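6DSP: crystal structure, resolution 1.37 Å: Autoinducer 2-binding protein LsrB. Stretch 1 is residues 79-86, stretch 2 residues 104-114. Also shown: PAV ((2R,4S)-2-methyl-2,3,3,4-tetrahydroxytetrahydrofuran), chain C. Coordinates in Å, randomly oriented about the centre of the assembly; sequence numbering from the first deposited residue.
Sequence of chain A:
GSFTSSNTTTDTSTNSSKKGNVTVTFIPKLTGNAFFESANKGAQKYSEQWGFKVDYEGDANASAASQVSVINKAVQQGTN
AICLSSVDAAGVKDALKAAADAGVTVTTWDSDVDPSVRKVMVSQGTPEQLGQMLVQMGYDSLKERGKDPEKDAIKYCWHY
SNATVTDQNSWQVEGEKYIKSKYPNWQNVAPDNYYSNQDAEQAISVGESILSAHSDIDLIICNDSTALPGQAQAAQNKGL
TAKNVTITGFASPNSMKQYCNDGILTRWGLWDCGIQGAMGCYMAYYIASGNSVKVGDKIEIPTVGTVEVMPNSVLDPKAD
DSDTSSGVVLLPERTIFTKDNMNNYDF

Stretch 1 79-86: TNAICLSS
Stretch 2 104-114: VTVTTWDSDVD

Two neighbouring parallel strands, 81-84 and 105-109, run side by side with an angle of 20° between their N-to-C directions, axes 4.3 Å apart at closest, and with loops continuing the contact beyond their C-terminal ends; together the stretches bury 740 Å². The register pairs Ala81 with Thr105 (CA to CA 4.4 Å), Ile82 with Val106 (5.0 Å), Cys83 with Thr107 (4.6 Å) and Leu84 with Thr108 (4.6 Å). Phi/psi values are extended, for example -128/139 at Ile82 and -129/166 at Thr107. Ile82 and Leu84 each bond to stretch 2 through both N and O: Thr105 N donates to Asn80 O (3.0 Å), Ile82 N to Thr105 O (2.8 Å), Thr107 N to Ile82 O (2.8 Å), Leu84 N to Thr107 O (3.0 Å) and Trp109 N to Leu84 O (3.0 Å). Thr107, chi1 p, also brings OG1 to Ile82 O (3.1 Å), so this carbonyl accepts two bonds. Side chains alternate: Ala81, Cys83, Thr105 and Thr107 lie on one face of the sheet, Ile82, Leu84, Val106 and Thr108 on the other.

Ser85, the residue most covered (74 Å²), adds side-chain bonds where the strand ladder ends. Its chi1 is t; OG donates to Asp110 OD2 (2.7 Å) and accepts a weak bond from Ser111 N (3.4 Å, 127°). Its CB sits over one face of the Trp109 indole, 3.8 Å from the centroid of the five-membered ring and 25° off the normal, a CH-pi contact. The CA-to-CB bond of Trp109 points sideways, but the end of the indole (chi1 p, chi2 -67°) comes nearer to stretch 1, and Cys83 SG, chi1 t, lies oblique to it, 3.5 Å from Trp109 CD1.

Asp110 (phi/psi 74/-68, chi1 t) links this corner to the ligand: OD2, the acceptor for Ser85, also accepts from PAV O4 (2.6 Å), while OD1 accepts from PAV O3 (2.7 Å), as suits a protein that binds autoinducer 2. Just beyond, Ser86 N donates to Ser111 O (3.0 Å, 176°), and one water donates to Ser86 O (3.0 Å) and Asp112 O (2.9 Å) and accepts from Ser111 OG (2.9 Å).

At the start of the ladder Val104 (69 Å², chi1 t) makes an apolar contact through CG1, 4.0 Å from Ile82 CG1 (Ile82 chi1 m, chi2 t), while its CG2 packs against the backbone, 3.4 Å from Thr79 O. At the far end Val113, chi1 m, brings CG1 to 3.5 Å from Ser86 CB and 4.3 Å from Leu84 CD2 (Leu84 chi1 t, chi2 p).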

# COMPACT_ATOMS: atom_id res chain seq x y z
N THR A 79 -8.48 -22.82 -8.78
CA THR A 79 -7.18 -22.30 -8.40
C THR A 79 -6.72 -22.98 -7.12
O THR A 79 -7.53 -23.41 -6.29
CB THR A 79 -7.22 -20.78 -8.21
OG1 THR A 79 -5.87 -20.31 -8.20
CG2 THR A 79 -7.91 -20.37 -6.88
N ASN A 80 -5.41 -23.08 -6.95
CA ASN A 80 -4.90 -23.70 -5.73
C ASN A 80 -4.72 -22.71 -4.60
O ASN A 80 -4.73 -23.12 -3.43
CB ASN A 80 -3.55 -24.38 -6.01
CG ASN A 80 -3.65 -25.36 -7.15
OD1 ASN A 80 -3.13 -25.13 -8.23
ND2 ASN A 80 -4.39 -26.45 -6.93
N ALA A 81 -4.53 -21.44 -4.92
CA ALA A 81 -4.20 -20.45 -3.89
C ALA A 81 -4.61 -19.09 -4.41
O ALA A 81 -4.67 -18.86 -5.61
CB ALA A 81 -2.71 -20.47 -3.55
N ILE A 82 -4.81 -18.17 -3.46
CA ILE A 82 -5.09 -16.77 -3.73
C ILE A 82 -4.11 -15.95 -2.91
O ILE A 82 -3.85 -16.27 -1.75
CB ILE A 82 -6.53 -16.42 -3.32
CG1 ILE A 82 -7.54 -17.06 -4.30
CG2 ILE A 82 -6.74 -14.92 -3.20
CD1 ILE A 82 -8.98 -17.03 -3.80
N CYS A 83 -3.58 -14.90 -3.51
CA CYS A 83 -2.83 -13.88 -2.78
C CYS A 83 -3.47 -12.54 -3.12
O CYS A 83 -3.35 -12.07 -4.26
CB CYS A 83 -1.35 -13.91 -3.13
SG CYS A 83 -0.43 -12.70 -2.11
N LEU A 84 -4.16 -11.96 -2.14
CA LEU A 84 -5.07 -10.83 -2.32
C LEU A 84 -4.59 -9.58 -1.59
O LEU A 84 -4.20 -9.67 -0.42
CB LEU A 84 -6.46 -11.20 -1.72
CG LEU A 84 -7.51 -10.10 -1.54
CD1 LEU A 84 -8.01 -9.64 -2.89
CD2 LEU A 84 -8.63 -10.58 -0.66
N SER A 85 -4.72 -8.43 -2.23
CA SER A 85 -4.66 -7.14 -1.55
C SER A 85 -6.09 -6.58 -1.50
O SER A 85 -6.71 -6.36 -2.55
CB SER A 85 -3.75 -6.15 -2.27
OG SER A 85 -3.83 -4.91 -1.57
N SER A 86 -6.60 -6.42 -0.30
CA SER A 86 -8.02 -6.15 -0.08
C SER A 86 -8.35 -4.66 -0.06
O SER A 86 -7.66 -3.88 0.61
CB SER A 86 -8.40 -6.79 1.25
OG SER A 86 -9.66 -6.40 1.69
N VAL A 104 -8.77 -23.95 -1.10
CA VAL A 104 -7.86 -22.94 -1.64
C VAL A 104 -7.05 -22.33 -0.50
O VAL A 104 -7.61 -21.96 0.53
CB VAL A 104 -8.66 -21.86 -2.38
CG1 VAL A 104 -7.77 -20.77 -2.88
CG2 VAL A 104 -9.41 -22.51 -3.56
N THR A 105 -5.74 -22.24 -0.69
CA THR A 105 -4.86 -21.57 0.28
C THR A 105 -5.01 -20.07 0.11
O THR A 105 -4.91 -19.55 -1.01
CB THR A 105 -3.41 -21.96 -0.00
OG1 THR A 105 -3.26 -23.36 0.26
CG2 THR A 105 -2.44 -21.13 0.84
N VAL A 106 -5.33 -19.37 1.19
CA VAL A 106 -5.57 -17.92 1.15
C VAL A 106 -4.40 -17.19 1.82
O VAL A 106 -4.08 -17.45 2.99
CB VAL A 106 -6.90 -17.54 1.82
CG1 VAL A 106 -7.09 -16.04 1.82
CG2 VAL A 106 -8.09 -18.26 1.11
N THR A 107 -3.78 -16.28 1.07
CA THR A 107 -2.77 -15.38 1.62
C THR A 107 -3.13 -13.95 1.22
O THR A 107 -3.92 -13.73 0.29
CB THR A 107 -1.34 -15.69 1.12
OG1 THR A 107 -1.27 -15.50 -0.30
CG2 THR A 107 -0.88 -17.11 1.50
N THR A 108 -2.48 -12.98 1.86
CA THR A 108 -2.68 -11.58 1.51
C THR A 108 -1.34 -10.89 1.27
O THR A 108 -0.28 -11.37 1.68
CB THR A 108 -3.49 -10.83 2.57
OG1 THR A 108 -2.92 -11.14 3.84
CG2 THR A 108 -4.95 -11.27 2.55
N TRP A 109 -1.40 -9.72 0.63
CA TRP A 109 -0.25 -8.85 0.50
C TRP A 109 -0.79 -7.43 0.47
O TRP A 109 -1.94 -7.23 0.07
CB TRP A 109 0.54 -9.20 -0.78
CG TRP A 109 -0.17 -8.80 -2.06
CD1 TRP A 109 -1.35 -9.33 -2.56
CD2 TRP A 109 0.18 -7.73 -2.93
NE1 TRP A 109 -1.72 -8.65 -3.71
CE2 TRP A 109 -0.81 -7.64 -3.95
CE3 TRP A 109 1.24 -6.82 -2.94
CZ2 TRP A 109 -0.76 -6.69 -4.97
CZ3 TRP A 109 1.29 -5.87 -3.98
CH2 TRP A 109 0.30 -5.83 -4.99
N ASP A 110 0.05 -6.46 0.85
CA ASP A 110 -0.24 -5.03 0.69
C ASP A 110 -1.29 -4.54 1.68
O ASP A 110 -0.96 -3.78 2.60
CB ASP A 110 -0.57 -4.72 -0.77
CG ASP A 110 -0.91 -3.27 -1.00
OD1 ASP A 110 -0.14 -2.41 -0.50
OD2 ASP A 110 -1.90 -2.98 -1.74
N SER A 111 -2.54 -4.97 1.55
CA SER A 111 -3.60 -4.59 2.48
C SER A 111 -4.32 -5.84 2.98
O SER A 111 -4.90 -6.60 2.18
CB SER A 111 -4.60 -3.63 1.84
OG SER A 111 -5.48 -3.21 2.87
N ASP A 112 -4.26 -6.05 4.29
CA ASP A 112 -4.64 -7.31 4.91
C ASP A 112 -6.16 -7.43 5.07
O ASP A 112 -6.93 -6.49 4.80
CB ASP A 112 -3.98 -7.39 6.29
CG ASP A 112 -3.66 -8.82 6.73
OD1 ASP A 112 -4.05 -9.82 6.07
OD2 ASP A 112 -2.99 -8.93 7.78
N VAL A 113 -6.58 -8.63 5.46
CA VAL A 113 -7.96 -8.90 5.85
C VAL A 113 -7.98 -9.39 7.30
O VAL A 113 -6.93 -9.42 7.96
CB VAL A 113 -8.62 -9.95 4.91
CG1 VAL A 113 -8.57 -9.45 3.49
CG2 VAL A 113 -7.88 -11.29 5.03
N ASP A 114 -9.14 -9.83 7.80
CA ASP A 114 -9.19 -10.40 9.14
C ASP A 114 -8.21 -11.57 9.18
O ASP A 114 -8.30 -12.46 8.33
CB ASP A 114 -10.62 -10.89 9.39
CG ASP A 114 -10.85 -11.45 10.79
OD1 ASP A 114 -9.90 -11.93 11.40
OD2 ASP A 114 -12.02 -11.43 11.22
O2 PAV C . -0.16 3.29 -0.82
C2 PAV C . -0.37 2.17 -1.71
C1 PAV C . 0.81 1.96 -2.68
O5 PAV C . -1.49 2.66 -2.64
C5 PAV C . -2.12 1.55 -3.11
C4 PAV C . -1.58 0.33 -2.33
O4 PAV C . -2.65 -0.52 -1.94
C3 PAV C . -0.85 1.01 -1.17
O3 PAV C . 0.21 0.21 -0.72
O13 PAV C . -1.75 1.30 -0.13
O HOH W 1 -4.44 -25.22 -1.30
O HOH W 2 -8.09 -4.16 3.56